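Local coordinates for protein UTP--glucose-1-phosphate uridylyltransferase YngB (Bacillus subtilis, PDB 7O2N) that catalyses the formation of UDP-glucose from glucose-1-phosphate and UTP, a step toward glycolipid synthesis and wall teichoic acid glucosylation, at residues V42-E47 against T139-Q144; I53-G58 against I99-Q104; D66-S71 against A94-I99; D133-E138 against R246-N251; Q144-Y149 against R206-S211. All coordinates share one frame; numbering follows the deposited sequence.

Contact 1: V42-E47 against T139-Q144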
# COMPACT_ATOMS: atom_id res chain seq x y z
N VAL A 42 -2.82 16.55 0.55
CA VAL A 42 -3.50 17.39 1.52
C VAL A 42 -2.49 18.11 2.43
O VAL A 42 -2.72 19.24 2.83
CB VAL A 42 -4.54 16.61 2.34
CG1 VAL A 42 -5.10 17.44 3.49
CG2 VAL A 42 -5.66 16.12 1.44
N GLU A 43 -1.37 17.44 2.75
CA GLU A 43 -0.33 18.03 3.57
C GLU A 43 0.36 19.19 2.86
O GLU A 43 0.51 20.26 3.42
CB GLU A 43 0.62 16.96 4.07
CG GLU A 43 0.08 16.34 5.35
CD GLU A 43 0.78 15.06 5.77
OE1 GLU A 43 1.64 14.58 5.01
OE2 GLU A 43 0.47 14.55 6.85
N GLU A 44 0.72 18.99 1.59
CA GLU A 44 1.23 20.09 0.79
C GLU A 44 0.29 21.29 0.94
O GLU A 44 0.71 22.35 1.40
CB GLU A 44 1.42 19.67 -0.66
CG GLU A 44 2.39 20.57 -1.40
CD GLU A 44 2.58 20.23 -2.87
OE1 GLU A 44 2.96 19.06 -3.20
OE2 GLU A 44 2.39 21.13 -3.70
N ALA A 45 -0.98 21.07 0.59
CA ALA A 45 -1.98 22.13 0.56
C ALA A 45 -2.13 22.79 1.93
O ALA A 45 -2.14 24.02 2.02
CB ALA A 45 -3.30 21.59 0.05
N ALA A 46 -2.25 21.99 2.99
CA ALA A 46 -2.43 22.57 4.32
C ALA A 46 -1.28 23.53 4.64
O ALA A 46 -1.53 24.68 4.98
CB ALA A 46 -2.58 21.49 5.37
N GLU A 47 -0.03 23.07 4.50
CA GLU A 47 1.12 23.89 4.87
C GLU A 47 1.32 25.05 3.88
O GLU A 47 2.01 26.00 4.22
CB GLU A 47 2.36 23.03 5.02
CG GLU A 47 2.19 21.94 6.06
CD GLU A 47 3.18 20.81 5.91
OE1 GLU A 47 4.13 20.96 5.09
OE2 GLU A 47 3.02 19.77 6.61
N THR A 139 10.15 25.30 1.24
CA THR A 139 8.90 25.96 1.00
C THR A 139 7.97 25.00 0.23
O THR A 139 8.27 24.62 -0.90
CB THR A 139 9.22 27.21 0.18
OG1 THR A 139 9.76 28.16 1.10
CG2 THR A 139 8.05 27.81 -0.56
N PRO A 140 6.81 24.62 0.80
CA PRO A 140 5.91 23.68 0.13
C PRO A 140 5.61 24.13 -1.29
O PRO A 140 5.37 25.31 -1.55
CB PRO A 140 4.63 23.74 0.99
CG PRO A 140 5.11 24.16 2.35
CD PRO A 140 6.26 25.11 2.07
N ALA A 141 5.63 23.15 -2.21
CA ALA A 141 5.62 23.42 -3.64
C ALA A 141 4.54 24.43 -4.01
O ALA A 141 4.84 25.43 -4.66
CB ALA A 141 5.48 22.14 -4.41
N LEU A 142 3.28 24.17 -3.59
CA LEU A 142 2.15 25.00 -3.98
C LEU A 142 2.31 26.43 -3.48
O LEU A 142 2.02 27.37 -4.23
CB LEU A 142 0.84 24.38 -3.48
CG LEU A 142 -0.42 25.22 -3.66
CD1 LEU A 142 -0.83 25.23 -5.13
CD2 LEU A 142 -1.53 24.65 -2.80
N ARG A 143 2.77 26.59 -2.22
CA ARG A 143 3.02 27.90 -1.63
C ARG A 143 3.81 28.77 -2.60
O ARG A 143 3.57 29.96 -2.69
CB ARG A 143 3.91 27.78 -0.40
CG ARG A 143 4.14 29.10 0.32
CD ARG A 143 3.22 29.07 1.51
NE ARG A 143 3.06 30.37 2.15
CZ ARG A 143 2.61 31.46 1.55
NH1 ARG A 143 2.27 31.43 0.27
NH2 ARG A 143 2.48 32.58 2.23
N GLN A 144 4.78 28.15 -3.30
CA GLN A 144 5.67 28.82 -4.22
C GLN A 144 4.91 29.35 -5.43
O GLN A 144 5.23 30.44 -5.90
CB GLN A 144 6.80 27.89 -4.65
CG GLN A 144 7.66 27.34 -3.52
CD GLN A 144 8.70 26.35 -4.02
OE1 GLN A 144 9.02 26.31 -5.22
NE2 GLN A 144 9.21 25.53 -3.12
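The firm side of this contact is the reach of Glu44 from helix 37-47 to Leu142 of helix 141-152. CG lies anti to the backbone N (chi1 -159°) and the chain runs on extended, so the carboxylate ends beside the other helix. OE2 accepts a weak hydrogen bond from Leu142 N, 3.2 Å long and bent to 127° at the hydrogen. The same OE2 lies 3.3 Å from Ala141 CB. Its stronger partner is Arg206 NE, in a salt bridge from strand 206-210. The arginine would probably favour the ionised carboxylate. An alanine in place of Glu44 would remove this carboxylate and would probably leave Leu142 N and Arg206 without the acceptor that joins them. Both helices belong to the alpha/beta nucleotidyltransferase fold of the GT-A clan and pack against its central sheet. Leu142 CD2 meets Ala45 CA at 4.2 Å, and both residues also touch Leu129 of strand 125-129. The side at Glu47 is looser and more exposed. There Pro140 CG sits 4.0 Å from Glu47 CB, and the glutamate chain extends onward without a bond across the contact. Arg143 brushes past with CD 4.3 Å from Glu47 O, while its guanidinium pairs with Asp147 in its own helix.

Contact 2: I53-G58 against I99-Q104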
# COMPACT_ATOMS: atom_id res chain seq x y z
N ILE A 53 -10.48 22.06 0.71
CA ILE A 53 -10.17 21.19 -0.41
C ILE A 53 -11.46 20.50 -0.88
O ILE A 53 -12.27 20.01 -0.08
CB ILE A 53 -9.11 20.16 0.03
CG1 ILE A 53 -7.80 20.83 0.45
CG2 ILE A 53 -8.90 19.10 -1.04
CD1 ILE A 53 -6.79 19.91 1.10
N LEU A 54 -11.64 20.47 -2.20
CA LEU A 54 -12.68 19.66 -2.79
C LEU A 54 -12.02 18.50 -3.53
O LEU A 54 -11.19 18.70 -4.41
CB LEU A 54 -13.49 20.51 -3.77
CG LEU A 54 -14.56 19.75 -4.56
CD1 LEU A 54 -15.55 19.03 -3.65
CD2 LEU A 54 -15.31 20.70 -5.47
N ILE A 55 -12.39 17.29 -3.14
CA ILE A 55 -11.93 16.12 -3.86
C ILE A 55 -13.05 15.69 -4.79
O ILE A 55 -14.19 15.51 -4.36
CB ILE A 55 -11.57 14.99 -2.87
CG1 ILE A 55 -10.48 15.44 -1.89
CG2 ILE A 55 -11.19 13.73 -3.62
CD1 ILE A 55 -10.17 14.42 -0.85
N ILE A 56 -12.72 15.61 -6.09
CA ILE A 56 -13.64 15.06 -7.07
C ILE A 56 -13.36 13.57 -7.03
O ILE A 56 -12.32 13.10 -7.49
CB ILE A 56 -13.41 15.65 -8.47
CG1 ILE A 56 -13.09 17.16 -8.53
CG2 ILE A 56 -14.51 15.24 -9.43
CD1 ILE A 56 -13.96 18.09 -7.72
N THR A 57 -14.27 12.83 -6.39
CA THR A 57 -14.06 11.41 -6.17
C THR A 57 -14.99 10.64 -7.10
O THR A 57 -15.87 11.24 -7.72
CB THR A 57 -14.24 11.09 -4.68
OG1 THR A 57 -14.02 9.69 -4.48
CG2 THR A 57 -15.62 11.44 -4.16
N GLY A 58 -14.83 9.32 -7.14
CA GLY A 58 -15.70 8.42 -7.88
C GLY A 58 -16.28 7.31 -6.99
O GLY A 58 -16.38 7.48 -5.77
N ILE A 99 -12.31 19.08 4.30
CA ILE A 99 -12.30 18.25 3.11
C ILE A 99 -13.73 18.06 2.62
O ILE A 99 -14.52 17.42 3.30
CB ILE A 99 -11.63 16.90 3.40
CG1 ILE A 99 -10.30 17.04 4.14
CG2 ILE A 99 -11.44 16.13 2.11
CD1 ILE A 99 -9.27 17.85 3.41
N HIS A 100 -14.02 18.59 1.42
CA HIS A 100 -15.31 18.42 0.77
C HIS A 100 -15.19 17.39 -0.35
O HIS A 100 -14.11 17.23 -0.89
CB HIS A 100 -15.78 19.78 0.22
CG HIS A 100 -15.81 20.87 1.24
ND1 HIS A 100 -14.72 21.19 2.01
CD2 HIS A 100 -16.78 21.72 1.61
CE1 HIS A 100 -15.02 22.18 2.83
NE2 HIS A 100 -16.28 22.53 2.60
N TYR A 101 -16.30 16.71 -0.70
CA TYR A 101 -16.33 15.73 -1.78
C TYR A 101 -17.47 16.00 -2.77
O TYR A 101 -18.56 16.44 -2.40
CB TYR A 101 -16.54 14.32 -1.26
CG TYR A 101 -15.50 13.96 -0.24
CD1 TYR A 101 -14.22 13.60 -0.63
CD2 TYR A 101 -15.77 14.08 1.10
CE1 TYR A 101 -13.24 13.32 0.31
CE2 TYR A 101 -14.80 13.82 2.06
CZ TYR A 101 -13.52 13.44 1.66
OH TYR A 101 -12.56 13.16 2.59
N ILE A 102 -17.22 15.69 -4.03
CA ILE A 102 -18.27 15.66 -5.02
C ILE A 102 -18.00 14.43 -5.88
O ILE A 102 -16.85 14.06 -6.08
CB ILE A 102 -18.27 16.94 -5.88
CG1 ILE A 102 -19.42 16.94 -6.88
CG2 ILE A 102 -16.94 17.16 -6.58
CD1 ILE A 102 -20.61 17.72 -6.43
N ARG A 103 -19.07 13.82 -6.37
CA ARG A 103 -18.85 12.71 -7.27
C ARG A 103 -18.78 13.21 -8.71
O ARG A 103 -19.67 13.92 -9.14
CB ARG A 103 -19.93 11.66 -7.09
CG ARG A 103 -19.35 10.38 -6.53
CD ARG A 103 -19.76 10.07 -5.12
NE ARG A 103 -20.14 8.68 -5.28
CZ ARG A 103 -20.19 7.78 -4.32
NH1 ARG A 103 -19.86 8.10 -3.07
NH2 ARG A 103 -20.58 6.55 -4.62
N GLN A 104 -17.72 12.84 -9.43
CA GLN A 104 -17.70 13.05 -10.86
C GLN A 104 -18.70 12.08 -11.46
O GLN A 104 -18.69 10.89 -11.12
CB GLN A 104 -16.31 12.78 -11.40
CG GLN A 104 -16.03 13.57 -12.67
CD GLN A 104 -14.72 13.16 -13.28
OE1 GLN A 104 -14.25 12.02 -13.11
NE2 GLN A 104 -14.14 14.10 -14.02
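On one side of this parallel strand pair, Ile53, Ile55, Ile99 and Tyr101 form the apolar centre. Ile55 CD1 touches both Ile99 CG2, at 3.6 Å, and Tyr101 CE1, at 3.5 Å. Ile55 and Tyr101 lie side by side and point the same way, as do Ile53 and Ile99. Val42 and Ala45 of helix 37-47 pack on Ile53 from this side, and Ile64 of helix 62-67 packs on Ile55. The other side carries Leu54, Ile56, His100 and Ile102. Leu54 has CG anti to the backbone N (chi1 175°), and its CD1 meets Ile102 CG2 at 3.7 Å and His100 CB at 3.9 Å. An alanine in place of Leu54 would remove these branch contacts and would probably loosen the packing of Ile102 on this face. Between the two faces runs the backbone ladder of the Rossmann-like sheet, where strand 52-57 also pairs with strand 6-11. Ile53 O takes His100 N at 2.7 Å, and His100 O takes Ile55 N at 2.8 Å. Ile55 O and Ile102 N follow, then Ile102 O and Thr57 N. At the far end Gln104 N reaches Thr57 O at 3.0 Å. His100 ND1 adds a weak bond to Ile53 O. Backbone bonds therefore set the register, while the side chains contribute mainly apolar packing.

Contact 3: D66-S71 against A94-I99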
# COMPACT_ATOMS: atom_id res chain seq x y z
N ASP A 66 -13.05 8.48 4.64
CA ASP A 66 -12.92 7.91 5.95
C ASP A 66 -11.57 8.29 6.54
O ASP A 66 -11.49 8.62 7.72
CB ASP A 66 -13.11 6.39 5.88
CG ASP A 66 -14.55 5.95 6.02
OD1 ASP A 66 -15.38 6.68 6.68
OD2 ASP A 66 -14.85 4.84 5.52
N HIS A 67 -10.52 8.25 5.72
CA HIS A 67 -9.17 8.52 6.19
C HIS A 67 -9.11 9.87 6.89
O HIS A 67 -8.42 10.00 7.90
CB HIS A 67 -8.16 8.44 5.04
CG HIS A 67 -6.74 8.48 5.49
ND1 HIS A 67 -6.08 7.36 6.00
CD2 HIS A 67 -5.85 9.50 5.51
CE1 HIS A 67 -4.84 7.70 6.34
NE2 HIS A 67 -4.69 9.01 6.06
N PHE A 68 -9.82 10.87 6.38
CA PHE A 68 -9.68 12.22 6.90
C PHE A 68 -10.77 12.57 7.93
O PHE A 68 -11.00 13.75 8.20
CB PHE A 68 -9.60 13.22 5.75
CG PHE A 68 -8.37 13.10 4.88
CD1 PHE A 68 -7.13 13.58 5.29
CD2 PHE A 68 -8.45 12.51 3.63
CE1 PHE A 68 -6.03 13.49 4.47
CE2 PHE A 68 -7.34 12.41 2.81
CZ PHE A 68 -6.13 12.91 3.22
N ASP A 69 -11.41 11.57 8.54
CA ASP A 69 -12.42 11.81 9.56
C ASP A 69 -12.00 11.12 10.86
O ASP A 69 -10.97 10.46 10.92
CB ASP A 69 -13.81 11.42 9.02
CG ASP A 69 -14.98 11.77 9.93
OD1 ASP A 69 -14.96 12.87 10.53
OD2 ASP A 69 -15.90 10.93 10.02
N ARG A 70 -12.80 11.28 11.92
CA ARG A 70 -12.55 10.59 13.17
C ARG A 70 -12.93 9.12 13.03
O ARG A 70 -14.01 8.79 12.55
CB ARG A 70 -13.36 11.22 14.30
CG ARG A 70 -13.00 12.66 14.62
CD ARG A 70 -13.44 13.01 16.03
NE ARG A 70 -12.34 12.83 16.98
CZ ARG A 70 -11.26 13.60 17.03
NH1 ARG A 70 -11.12 14.61 16.18
NH2 ARG A 70 -10.31 13.35 17.91
N SER A 71 -12.03 8.22 13.44
CA SER A 71 -12.27 6.79 13.35
C SER A 71 -12.56 6.21 14.73
O SER A 71 -11.64 5.77 15.42
CB SER A 71 -11.12 6.07 12.68
OG SER A 71 -10.55 6.86 11.63
N ALA A 94 -7.18 14.34 10.68
CA ALA A 94 -8.56 14.74 10.48
C ALA A 94 -8.69 16.25 10.63
O ALA A 94 -9.80 16.76 10.49
CB ALA A 94 -9.43 13.98 11.44
N ASP A 95 -7.57 16.96 10.84
CA ASP A 95 -7.60 18.39 11.11
C ASP A 95 -6.83 19.20 10.06
O ASP A 95 -6.82 20.43 10.09
CB ASP A 95 -7.16 18.71 12.54
CG ASP A 95 -8.34 18.86 13.50
OD1 ASP A 95 -8.13 18.65 14.71
OD2 ASP A 95 -9.46 19.18 13.01
N LEU A 96 -6.21 18.52 9.10
CA LEU A 96 -5.37 19.21 8.14
C LEU A 96 -6.12 20.33 7.43
O LEU A 96 -5.60 21.41 7.26
CB LEU A 96 -4.83 18.18 7.15
CG LEU A 96 -3.81 17.23 7.74
CD1 LEU A 96 -3.98 15.84 7.17
CD2 LEU A 96 -2.42 17.74 7.46
N ALA A 97 -7.34 20.05 6.96
CA ALA A 97 -8.07 21.02 6.15
C ALA A 97 -9.53 20.63 6.20
O ALA A 97 -9.87 19.60 6.78
CB ALA A 97 -7.57 20.99 4.73
N ASN A 98 -10.41 21.45 5.62
CA ASN A 98 -11.81 21.09 5.56
C ASN A 98 -12.02 20.38 4.23
O ASN A 98 -11.92 21.03 3.18
CB ASN A 98 -12.74 22.30 5.64
CG ASN A 98 -12.58 23.12 6.90
OD1 ASN A 98 -12.43 22.57 8.00
ND2 ASN A 98 -12.64 24.43 6.75
N ILE A 99 -12.31 19.08 4.30
CA ILE A 99 -12.30 18.25 3.11
C ILE A 99 -13.73 18.06 2.62
O ILE A 99 -14.52 17.42 3.30
CB ILE A 99 -11.63 16.90 3.40
CG1 ILE A 99 -10.30 17.04 4.14
CG2 ILE A 99 -11.44 16.13 2.11
CD1 ILE A 99 -9.27 17.85 3.41
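Asn98 O is gripped twice, by the backbone N-H of Ile53 and weakly by His100 ND1, and so ties the start of strand 98-103 to its neighbour. No hydrogen bond crosses between 66-71 and 94-99. The nearest substitute is a CA-H...O contact from Ala94 CA to Phe68 O, 3.5 Å long with 139° at the hydrogen. Ala94 CB lies 3.6 Å from the same oxygen and 3.9 Å from Asp69 O. Phe68 is the first residue to leave helical geometry after helix 62-67. Its CG is anti to the carbonyl carbon (chi1 -66°), which turns the ring toward the 94-99 side. Both segments belong to one long beta-alpha-beta crossover, in which helices link the parallel neighbours 52-57 and 98-103. Leu96 CD1 comes to the edge of the Phe68 ring, 4.1 Å from CE1, and the two side chains cross obliquely. Ile99 CG1 touches Phe68 CB at 4.2 Å. His67 CD2 stands 4.0 Å above the ring plane, over its centre. Val42 and Ile38 of helix 37-47 also pack on the phenylalanine. Outside this apolar patch, Arg70 holds Glu75 in a salt bridge, and its NH1 stays 5.2 Å from Asp95 OD1. Lys23 of the second subunit bonds both His67 O and Ser71 OG, so this corner takes part in the homodimer.

Contact 4: D133-E138 against R246-N251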
# COMPACT_ATOMS: atom_id res chain seq x y z
N ASP A 133 3.21 13.37 -8.04
CA ASP A 133 4.57 13.38 -7.52
C ASP A 133 4.54 13.86 -6.07
O ASP A 133 3.63 14.57 -5.68
CB ASP A 133 5.46 14.25 -8.43
CG ASP A 133 5.08 15.73 -8.41
OD1 ASP A 133 5.20 16.33 -7.33
OD2 ASP A 133 4.61 16.25 -9.45
N ILE A 134 5.55 13.50 -5.29
CA ILE A 134 5.72 14.17 -4.01
C ILE A 134 6.92 15.11 -4.12
O ILE A 134 7.91 14.77 -4.75
CB ILE A 134 5.82 13.14 -2.86
CG1 ILE A 134 4.48 12.42 -2.64
CG2 ILE A 134 6.40 13.73 -1.57
CD1 ILE A 134 4.59 10.97 -2.14
N MET A 135 6.79 16.31 -3.56
CA MET A 135 7.85 17.31 -3.51
C MET A 135 8.30 17.46 -2.07
O MET A 135 7.49 17.67 -1.16
CB MET A 135 7.32 18.66 -3.98
CG MET A 135 7.07 18.74 -5.46
SD MET A 135 8.37 19.55 -6.40
CE MET A 135 9.77 19.10 -5.38
N VAL A 136 9.62 17.34 -1.85
CA VAL A 136 10.20 17.65 -0.56
C VAL A 136 10.95 18.97 -0.71
O VAL A 136 11.81 19.09 -1.58
CB VAL A 136 11.12 16.50 -0.11
CG1 VAL A 136 11.54 16.65 1.35
CG2 VAL A 136 10.46 15.15 -0.33
N SER A 137 10.57 19.95 0.13
CA SER A 137 10.87 21.36 -0.09
C SER A 137 10.99 22.11 1.23
O SER A 137 10.33 21.77 2.19
CB SER A 137 9.81 22.00 -0.95
OG SER A 137 9.69 21.30 -2.17
N GLU A 138 11.81 23.17 1.24
CA GLU A 138 11.87 24.06 2.40
C GLU A 138 10.58 24.88 2.43
O GLU A 138 9.98 25.13 3.47
CB GLU A 138 13.12 24.94 2.34
CG GLU A 138 14.41 24.15 2.32
CD GLU A 138 15.66 25.00 2.40
OE1 GLU A 138 16.46 24.78 3.32
OE2 GLU A 138 15.82 25.89 1.54
N ARG A 246 6.29 29.10 -12.19
CA ARG A 246 7.33 29.06 -11.18
C ARG A 246 8.20 27.82 -11.42
O ARG A 246 7.69 26.73 -11.62
CB ARG A 246 6.70 28.99 -9.79
CG ARG A 246 7.70 28.72 -8.67
CD ARG A 246 8.26 30.07 -8.29
NE ARG A 246 8.80 30.10 -6.94
CZ ARG A 246 9.99 29.63 -6.62
NH1 ARG A 246 10.74 29.09 -7.56
NH2 ARG A 246 10.42 29.70 -5.37
N LEU A 247 9.53 28.01 -11.41
CA LEU A 247 10.43 26.88 -11.27
C LEU A 247 10.41 26.49 -9.79
O LEU A 247 10.49 27.35 -8.92
CB LEU A 247 11.84 27.27 -11.72
CG LEU A 247 12.81 26.11 -11.95
CD1 LEU A 247 12.71 25.52 -13.37
CD2 LEU A 247 14.23 26.56 -11.65
N LEU A 248 10.24 25.20 -9.54
CA LEU A 248 9.98 24.73 -8.19
C LEU A 248 11.29 24.31 -7.53
O LEU A 248 12.09 23.56 -8.10
CB LEU A 248 9.01 23.55 -8.28
CG LEU A 248 7.60 23.90 -8.74
CD1 LEU A 248 6.87 22.68 -9.26
CD2 LEU A 248 6.82 24.54 -7.61
N GLU A 249 11.43 24.70 -6.27
CA GLU A 249 12.66 24.54 -5.52
C GLU A 249 12.96 23.07 -5.20
O GLU A 249 14.11 22.65 -5.39
CB GLU A 249 12.69 25.49 -4.32
CG GLU A 249 13.44 24.95 -3.12
CD GLU A 249 12.60 24.67 -1.89
OE1 GLU A 249 11.83 25.56 -1.48
OE2 GLU A 249 12.75 23.58 -1.32
N GLY A 250 11.98 22.28 -4.75
CA GLY A 250 12.31 21.06 -4.02
C GLY A 250 12.70 19.83 -4.86
O GLY A 250 12.85 19.88 -6.09
N ASN A 251 12.81 18.69 -4.16
CA ASN A 251 13.15 17.40 -4.76
C ASN A 251 11.89 16.61 -5.06
O ASN A 251 11.05 16.44 -4.18
CB ASN A 251 13.99 16.53 -3.84
CG ASN A 251 15.45 16.88 -3.97
OD1 ASN A 251 15.98 16.96 -5.08
ND2 ASN A 251 16.10 17.13 -2.84
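Glu249 turns its chain at chi2 (-114°), which swings its carboxylate across to the end of strand 133-136. The strand forms a two-stranded antiparallel sheet with 251-254, apart from the main sheet. Val136 and Asn251 form an antiparallel hydrogen-bonded pair in it. Val136 N gives to Asn251 O at 2.9 Å, and Asn251 N returns to Val136 O at 2.8 Å, both in the carbonyl plane. Just beyond, Glu249 OE2 uses its syn lone pair to take Glu138 N at 2.8 Å, while OE1 takes Thr139 N. One carboxylate thus binds two successive backbone N-H groups. The two carboxylate planes of Glu138 and Glu249 are 77° apart, and Glu138 OE2 stays 4.8 Å from Glu249 OE2, so the like charges are near but not in contact. Between the ladder and the carboxylate the backbones lie side by side, with Ser137 OG 3.2 Å from Gly250 CA.

Contact 5: Q144-Y149 against R206-S211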
# COMPACT_ATOMS: atom_id res chain seq x y z
N GLN A 144 4.78 28.15 -3.30
CA GLN A 144 5.67 28.82 -4.22
C GLN A 144 4.91 29.35 -5.43
O GLN A 144 5.23 30.44 -5.90
CB GLN A 144 6.80 27.89 -4.65
CG GLN A 144 7.66 27.34 -3.52
CD GLN A 144 8.70 26.35 -4.02
OE1 GLN A 144 9.02 26.31 -5.22
NE2 GLN A 144 9.21 25.53 -3.12
N LEU A 145 3.93 28.58 -5.93
CA LEU A 145 3.06 29.02 -7.02
C LEU A 145 2.21 30.20 -6.58
O LEU A 145 1.92 31.09 -7.38
CB LEU A 145 2.11 27.88 -7.42
CG LEU A 145 2.61 26.93 -8.50
CD1 LEU A 145 3.26 25.74 -7.84
CD2 LEU A 145 1.44 26.47 -9.36
N MET A 146 1.78 30.14 -5.30
CA MET A 146 0.87 31.12 -4.74
C MET A 146 1.58 32.48 -4.65
O MET A 146 0.98 33.54 -4.84
CB MET A 146 0.36 30.70 -3.35
CG MET A 146 -0.83 29.73 -3.35
SD MET A 146 -0.99 28.75 -1.79
CE MET A 146 -1.43 30.03 -0.62
N ASP A 147 2.90 32.42 -4.39
CA ASP A 147 3.70 33.61 -4.18
C ASP A 147 3.87 34.35 -5.50
O ASP A 147 3.80 35.58 -5.53
CB ASP A 147 4.94 33.30 -3.34
CG ASP A 147 4.55 32.98 -1.92
OD1 ASP A 147 3.34 32.90 -1.65
OD2 ASP A 147 5.45 32.81 -1.08
N VAL A 148 4.03 33.59 -6.59
CA VAL A 148 4.04 34.22 -7.91
C VAL A 148 2.65 34.77 -8.22
O VAL A 148 2.54 35.82 -8.85
CB VAL A 148 4.66 33.35 -9.03
CG1 VAL A 148 4.96 31.92 -8.58
CG2 VAL A 148 3.88 33.37 -10.35
N TYR A 149 1.59 34.09 -7.73
CA TYR A 149 0.24 34.59 -7.96
C TYR A 149 0.02 35.94 -7.29
O TYR A 149 -0.42 36.89 -7.96
CB TYR A 149 -0.85 33.60 -7.51
CG TYR A 149 -2.23 34.11 -7.83
CD1 TYR A 149 -2.71 33.99 -9.13
CD2 TYR A 149 -3.03 34.74 -6.87
CE1 TYR A 149 -3.96 34.49 -9.48
CE2 TYR A 149 -4.26 35.26 -7.22
CZ TYR A 149 -4.73 35.13 -8.53
OH TYR A 149 -5.94 35.59 -8.95
N ARG A 206 0.74 21.11 -10.67
CA ARG A 206 0.40 22.17 -9.74
C ARG A 206 -0.08 23.37 -10.56
O ARG A 206 0.51 23.67 -11.59
CB ARG A 206 1.59 22.46 -8.83
CG ARG A 206 1.90 21.29 -7.91
CD ARG A 206 3.00 21.60 -6.92
NE ARG A 206 3.36 20.40 -6.16
CZ ARG A 206 3.90 19.29 -6.68
NH1 ARG A 206 4.14 19.18 -7.98
NH2 ARG A 206 4.18 18.29 -5.87
N TYR A 207 -1.21 23.96 -10.15
CA TYR A 207 -1.76 25.13 -10.81
C TYR A 207 -2.39 26.04 -9.76
O TYR A 207 -2.92 25.55 -8.77
CB TYR A 207 -2.84 24.76 -11.83
CG TYR A 207 -2.49 23.70 -12.83
CD1 TYR A 207 -2.33 22.37 -12.46
CD2 TYR A 207 -2.43 24.00 -14.18
CE1 TYR A 207 -2.05 21.38 -13.41
CE2 TYR A 207 -2.18 23.03 -15.14
CZ TYR A 207 -1.98 21.71 -14.75
OH TYR A 207 -1.74 20.76 -15.70
N VAL A 208 -2.29 27.36 -9.98
CA VAL A 208 -3.21 28.31 -9.39
C VAL A 208 -4.00 28.95 -10.53
O VAL A 208 -3.44 29.27 -11.57
CB VAL A 208 -2.46 29.31 -8.49
CG1 VAL A 208 -3.36 30.45 -8.04
CG2 VAL A 208 -1.91 28.59 -7.28
N LEU A 209 -5.32 29.05 -10.35
CA LEU A 209 -6.21 29.48 -11.42
C LEU A 209 -7.17 30.57 -10.94
O LEU A 209 -7.37 30.78 -9.74
CB LEU A 209 -7.00 28.27 -11.94
CG LEU A 209 -6.16 27.19 -12.61
CD1 LEU A 209 -7.08 26.17 -13.28
CD2 LEU A 209 -5.20 27.79 -13.62
N ASN A 210 -7.77 31.26 -11.92
CA ASN A 210 -8.76 32.28 -11.65
C ASN A 210 -10.14 31.73 -11.99
O ASN A 210 -10.27 30.86 -12.86
CB ASN A 210 -8.44 33.59 -12.38
CG ASN A 210 -7.42 34.42 -11.64
OD1 ASN A 210 -6.44 34.87 -12.23
ND2 ASN A 210 -7.62 34.58 -10.34
N SER A 211 -11.15 32.25 -11.28
CA SER A 211 -12.55 31.99 -11.55
C SER A 211 -12.82 32.06 -13.05
O SER A 211 -13.51 31.19 -13.59
CB SER A 211 -13.38 32.98 -10.82
OG SER A 211 -12.67 33.49 -9.70
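Val208 meets Leu145 and Met146 with CG2 and Tyr149 with CG1. Its CG2 touches Leu145 CB at 4.1 Å and Met146 CG at 4.2 Å. Its CG1 makes a CH-pi contact with Tyr149, 4.2 Å from the ring centroid and off-centre, 30° from the ring normal. This is helix-on-sheet packing of the alpha/beta fold. Helix 141-152 runs over strand 206-210; the axes of segments 144-149 and 206-210 come within 8.4 Å, with 32° between their directions. The Tyr149 ring reaches the strand because CG is anti to the backbone N (chi1 -177°). Leu145 packs nearer the start of the strand, with CD1 3.8 Å from Arg206 CB and CD2 3.7 Å from Arg206 C, so it covers both the side chain and the backbone of the strand. Tyr207 and Leu209 point away from the helix and pack on Leu234 of helix 230-240. The strand is fixed from both flanks by backbone bonds, Val208 with Val156 and Tyr207 with Val128. Val156 also packs on Leu145 and Tyr149, extending the apolar layer. Arg206 leaves this layer extended from CG to NE, and its NH2 ends in a salt bridge with Asp133 OD1.

How the contacts relate
Contacts 2 and 3 lie on the same side of the chain's centre, with centres about 13 Å apart, and share Ile99 and strand 98-103. Contacts 1, 4 and 5 group around helix 141-152, and contacts 1 and 5 share Gln144. The centres of contacts 2 and 4 are about 25 Å apart, on opposite sides of the chain centre. Along the chain, the segments of contacts 2 and 3 fall between the two halves of contact 1. Contact 5 falls likewise within contact 4, and contacts 1 and 4 interleave. Helix 37-47 joins the groups, since Val42 touches Ile53, Phe68 and Leu96. Arg206 links contacts 1, 4 and 5 by salt bridges. All five therefore tie together a single nucleotidyltransferase domain.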